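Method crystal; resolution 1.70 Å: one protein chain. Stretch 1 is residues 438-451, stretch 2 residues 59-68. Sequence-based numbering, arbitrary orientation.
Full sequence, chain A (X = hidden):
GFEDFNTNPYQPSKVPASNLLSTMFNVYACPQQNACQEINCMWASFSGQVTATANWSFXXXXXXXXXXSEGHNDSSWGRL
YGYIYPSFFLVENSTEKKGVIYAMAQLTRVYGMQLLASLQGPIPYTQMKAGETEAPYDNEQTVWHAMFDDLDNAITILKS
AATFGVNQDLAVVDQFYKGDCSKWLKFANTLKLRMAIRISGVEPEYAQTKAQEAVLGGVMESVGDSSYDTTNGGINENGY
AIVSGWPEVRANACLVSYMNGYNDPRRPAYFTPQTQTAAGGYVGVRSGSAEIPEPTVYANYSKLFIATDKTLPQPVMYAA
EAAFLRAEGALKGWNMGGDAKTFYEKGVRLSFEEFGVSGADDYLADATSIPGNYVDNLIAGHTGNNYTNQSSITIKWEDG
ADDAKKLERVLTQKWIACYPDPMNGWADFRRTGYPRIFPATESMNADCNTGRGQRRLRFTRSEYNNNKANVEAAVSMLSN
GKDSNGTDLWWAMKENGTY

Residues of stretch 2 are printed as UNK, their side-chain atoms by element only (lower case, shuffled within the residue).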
# COMPACT_ATOMS: atom_id res chain seq x y z
N PHE A 438 -4.38 1.68 -14.73
CA PHE A 438 -5.03 2.62 -15.63
C PHE A 438 -4.81 4.07 -15.17
O PHE A 438 -5.20 4.43 -14.06
CB PHE A 438 -6.53 2.40 -15.67
CG PHE A 438 -6.99 1.06 -16.19
CD1 PHE A 438 -6.13 0.09 -16.67
CD2 PHE A 438 -8.37 0.84 -16.29
CE1 PHE A 438 -6.65 -1.13 -17.15
CE2 PHE A 438 -8.88 -0.33 -16.77
CZ PHE A 438 -8.04 -1.32 -17.21
N PRO A 439 -4.27 4.91 -16.06
CA PRO A 439 -4.08 6.33 -15.69
C PRO A 439 -5.40 7.08 -15.80
O PRO A 439 -6.37 6.55 -16.33
CB PRO A 439 -3.14 6.83 -16.77
CG PRO A 439 -3.54 6.04 -17.99
CD PRO A 439 -3.81 4.64 -17.44
N ALA A 440 -5.41 8.31 -15.32
CA ALA A 440 -6.49 9.24 -15.55
C ALA A 440 -6.74 9.39 -17.06
O ALA A 440 -5.80 9.23 -17.87
CB ALA A 440 -6.14 10.59 -14.92
N THR A 441 -7.96 9.76 -17.43
CA THR A 441 -8.26 10.15 -18.80
C THR A 441 -7.42 11.37 -19.23
O THR A 441 -7.10 11.54 -20.42
CB THR A 441 -9.76 10.42 -19.04
OG1 THR A 441 -10.21 11.45 -18.13
CG2 THR A 441 -10.57 9.12 -18.88
N GLU A 442 -7.07 12.25 -18.30
CA GLU A 442 -6.21 13.38 -18.60
C GLU A 442 -5.48 13.79 -17.33
O GLU A 442 -5.99 13.58 -16.23
CB GLU A 442 -7.00 14.57 -19.14
CG GLU A 442 -7.85 15.26 -18.10
CD GLU A 442 -8.74 16.36 -18.68
OE1 GLU A 442 -8.40 17.55 -18.57
OE2 GLU A 442 -9.78 16.01 -19.26
N SER A 443 -4.34 14.44 -17.50
CA SER A 443 -3.66 15.07 -16.41
C SER A 443 -4.04 16.54 -16.35
O SER A 443 -4.01 17.25 -17.36
CB SER A 443 -2.14 14.94 -16.54
OG SER A 443 -1.48 15.75 -15.57
N MSE A 444 -4.31 16.99 -15.14
CA MSE A 444 -4.58 18.41 -14.84
C MSE A 444 -3.36 19.12 -14.22
O MSE A 444 -3.46 20.27 -13.70
CB MSE A 444 -5.80 18.51 -13.93
CG MSE A 444 -7.10 18.08 -14.53
SE MSE A 444 -7.70 19.41 -15.80
CE MSE A 444 -8.27 20.73 -14.54
N ASN A 445 -2.20 18.46 -14.31
CA ASN A 445 -0.94 18.95 -13.76
C ASN A 445 0.09 18.97 -14.88
O ASN A 445 0.33 17.96 -15.52
CB ASN A 445 -0.47 18.02 -12.64
CG ASN A 445 0.74 18.56 -11.87
OD1 ASN A 445 1.88 18.42 -12.30
ND2 ASN A 445 0.49 19.13 -10.72
N ALA A 446 0.73 20.12 -15.07
CA ALA A 446 1.71 20.27 -16.12
C ALA A 446 2.96 19.43 -15.94
O ALA A 446 3.69 19.19 -16.91
CB ALA A 446 2.11 21.74 -16.23
N ASP A 447 3.24 18.99 -14.73
CA ASP A 447 4.40 18.17 -14.48
C ASP A 447 4.16 16.66 -14.54
O ASP A 447 5.12 15.88 -14.41
CB ASP A 447 5.02 18.50 -13.13
CG ASP A 447 5.60 19.90 -13.07
OD1 ASP A 447 5.83 20.52 -14.12
OD2 ASP A 447 5.81 20.39 -11.94
N CYS A 448 2.91 16.24 -14.73
CA CYS A 448 2.57 14.80 -14.79
C CYS A 448 1.89 14.48 -16.11
O CYS A 448 1.09 15.28 -16.61
CB CYS A 448 1.59 14.41 -13.69
SG CYS A 448 2.17 14.76 -11.99
N ASN A 449 2.25 13.35 -16.67
CA ASN A 449 1.60 12.83 -17.90
C ASN A 449 0.85 11.55 -17.58
O ASN A 449 1.10 10.90 -16.56
CB ASN A 449 2.63 12.60 -19.01
CG ASN A 449 3.78 11.65 -18.58
OD1 ASN A 449 3.57 10.47 -18.34
ND2 ASN A 449 5.00 12.18 -18.46
N THR A 450 -0.08 11.16 -18.44
CA THR A 450 -0.83 9.93 -18.18
C THR A 450 0.02 8.64 -18.38
O THR A 450 -0.34 7.59 -17.84
CB THR A 450 -2.08 9.87 -19.07
OG1 THR A 450 -1.66 10.00 -20.43
CG2 THR A 450 -3.06 11.02 -18.70
N GLY A 451 1.12 8.71 -19.10
CA GLY A 451 1.99 7.54 -19.23
C GLY A 451 2.56 7.05 -17.91
O GLY A 451 2.68 5.86 -17.69
N UNK A 59 -14.02 20.05 -9.18
CA UNK A 59 -14.01 19.51 -10.54
C UNK A 59 -12.87 18.51 -10.73
O UNK A 59 -12.77 17.57 -9.97
N UNK A 60 -12.01 18.72 -11.71
CA UNK A 60 -10.89 17.83 -12.00
C UNK A 60 -9.57 18.21 -11.29
O UNK A 60 -8.54 17.57 -11.52
c UNK A 60 -12.85 16.20 -16.36
n UNK A 60 -12.67 16.09 -17.81
c UNK A 60 -11.87 17.12 -14.19
c UNK A 60 -10.67 17.74 -13.50
c UNK A 60 -11.63 16.85 -15.71
N UNK A 61 -9.61 19.25 -10.46
CA UNK A 61 -8.42 19.62 -9.65
C UNK A 61 -8.44 18.84 -8.35
O UNK A 61 -8.62 19.37 -7.25
c UNK A 61 -8.35 21.13 -9.45
n UNK A 61 -8.80 22.73 -11.23
c UNK A 61 -7.95 21.83 -10.73
o UNK A 61 -6.91 21.49 -11.30
N UNK A 62 -8.17 17.56 -8.53
CA UNK A 62 -8.23 16.55 -7.46
C UNK A 62 -7.18 15.50 -7.72
O UNK A 62 -6.56 15.49 -8.81
c UNK A 62 -10.73 16.92 -6.82
c UNK A 62 -11.47 14.56 -8.59
c UNK A 62 -10.08 15.22 -8.63
c UNK A 62 -9.65 15.89 -7.33
N UNK A 63 -6.92 14.64 -6.75
CA UNK A 63 -5.88 13.62 -6.89
C UNK A 63 -6.02 12.81 -8.17
O UNK A 63 -5.03 12.45 -8.78
c UNK A 63 -4.95 12.99 -4.57
c UNK A 63 -3.59 13.11 -4.79
c UNK A 63 -2.71 13.41 -3.75
c UNK A 63 -5.43 13.20 -3.28
c UNK A 63 -5.89 12.63 -5.69
c UNK A 63 -3.20 13.60 -2.51
c UNK A 63 -4.55 13.48 -2.26
N UNK A 64 -7.26 12.47 -8.54
CA UNK A 64 -7.45 11.49 -9.63
C UNK A 64 -6.86 11.95 -10.93
O UNK A 64 -6.51 11.12 -11.78
c UNK A 64 -8.95 11.15 -9.82
N UNK A 65 -6.76 13.28 -11.11
CA UNK A 65 -6.15 13.86 -12.32
C UNK A 65 -4.78 14.52 -12.00
O UNK A 65 -4.27 15.37 -12.76
c UNK A 65 -9.47 14.49 -12.17
o UNK A 65 -12.53 13.33 -13.80
c UNK A 65 -10.25 13.55 -14.64
c UNK A 65 -10.79 14.15 -12.38
c UNK A 65 -8.98 13.91 -14.43
c UNK A 65 -8.54 14.39 -13.18
c UNK A 65 -7.11 14.86 -12.97
c UNK A 65 -11.20 13.66 -13.61
N UNK A 66 -4.23 14.14 -10.85
CA UNK A 66 -2.88 14.47 -10.45
C UNK A 66 -2.72 15.92 -10.07
O UNK A 66 -1.65 16.43 -10.19
o UNK A 66 -2.78 9.19 -14.31
c UNK A 66 -2.46 11.64 -11.55
c UNK A 66 -2.10 12.79 -12.26
c UNK A 66 -1.98 12.69 -13.63
c UNK A 66 -2.20 11.48 -14.29
c UNK A 66 -2.69 10.44 -12.23
c UNK A 66 -2.53 10.37 -13.60
c UNK A 66 -1.87 14.13 -11.57
N UNK A 67 -3.79 16.57 -9.62
CA UNK A 67 -3.67 17.98 -9.26
C UNK A 67 -4.50 18.33 -8.02
O UNK A 67 -5.34 19.25 -8.02
c UNK A 67 -3.48 20.22 -10.37
c UNK A 67 -4.07 18.85 -10.45
o UNK A 67 -2.28 20.37 -10.16
n UNK A 67 -4.32 21.26 -10.54
N UNK A 68 -4.24 17.60 -6.94
CA UNK A 68 -4.90 17.86 -5.65
C UNK A 68 -4.60 19.23 -5.08
O UNK A 68 -3.50 19.79 -5.26
c UNK A 68 -4.52 16.80 -4.61
O HOH W 1 -10.94 13.86 -19.23
O HOH W 2 -5.31 22.35 -13.63

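Position 59 has no side-chain atoms and touches nothing on stretch 1. Its phi is positive, 60°, which favours glycine. It is Gly59.

Position 60 carries four carbons in a row ending in a nitrogen. The chain is extended beyond chi1, and the nitrogen lies 3.2 Å from Glu442 OE2. An unbranched chain with a terminal amine is lysine, so this is Lys60. Lys60 NZ and Glu442 OE2 form a salt bridge with a hydrogen bond. Water 1 accepts from NZ and donates to Glu442 OE2 and Thr441 OG1.

Position 61 has two carbons, the second bearing one oxygen and one nitrogen. The oxygen at position 61 lies 3.6 Å from Met444 CE. That is an amide on a short stem, Asn61. Water 2 donates to both Asn61 OD1 and Met444 O.

Position 62 has four carbons forked at the first, one arm two carbons long. Its CA-to-CB bond points away from stretch 1, and the side chain makes no contact with it. It is Ile62.

Position 63 has one carbon and a ring of six carbons, with no oxygen. The ring is out of reach of stretch 1. It is Phe63.

Position 64 has a single carbon. The backbone O at position 64 lies 3.2 Å from Ala440 CB. It is Ala64.

Position 65 has one carbon, a six-carbon ring and an oxygen on the ring. Glu442 O and Thr441 OG1 lie at the ring edge. CB at position 65 lies 3.6 Å from Met444 CG. It is Tyr65. The hydroxyl is bonded elsewhere in the structure.

Position 66 has the same set of atoms: one carbon, a six-carbon ring and an oxygen. The oxygen is 3.0 Å from Ala440 N, which donates a hydrogen bond to it. This is Tyr66. Its ring also lies against Cys448, with CD2 4.0 Å from Cys448 CB, and Ser443 OG is at its edge.

Position 67 has two carbons, the second with one oxygen and one nitrogen. The oxygen at position 67 lies 3.1 Å from Asn445 ND2, which donates to it. It is Asn67. Asn67 ND2 donates to Asn61 OD1 at 2.7 Å.

Position 68 has one carbon, out of reach of stretch 1. It is Ala68.

The contact joins stretch 1, which has no regular helix or strand, to stretch 2, mostly loop or turn with a 3-10 segment at 63-64, and buries 630 Å², both sides summed. Met444 N donates to Tyr65 O at 2.9 Å with an angle of 169°, a nearly straight bond that fixes one backbone to the other. Tyr66 has the largest covered area and reaches the backbone at Ala440. The salt bridge and the asparagine pair add side-chain links. Glu442 O is buried without a partner.

Stretch 2 (59-68) GKNIFAYYNA
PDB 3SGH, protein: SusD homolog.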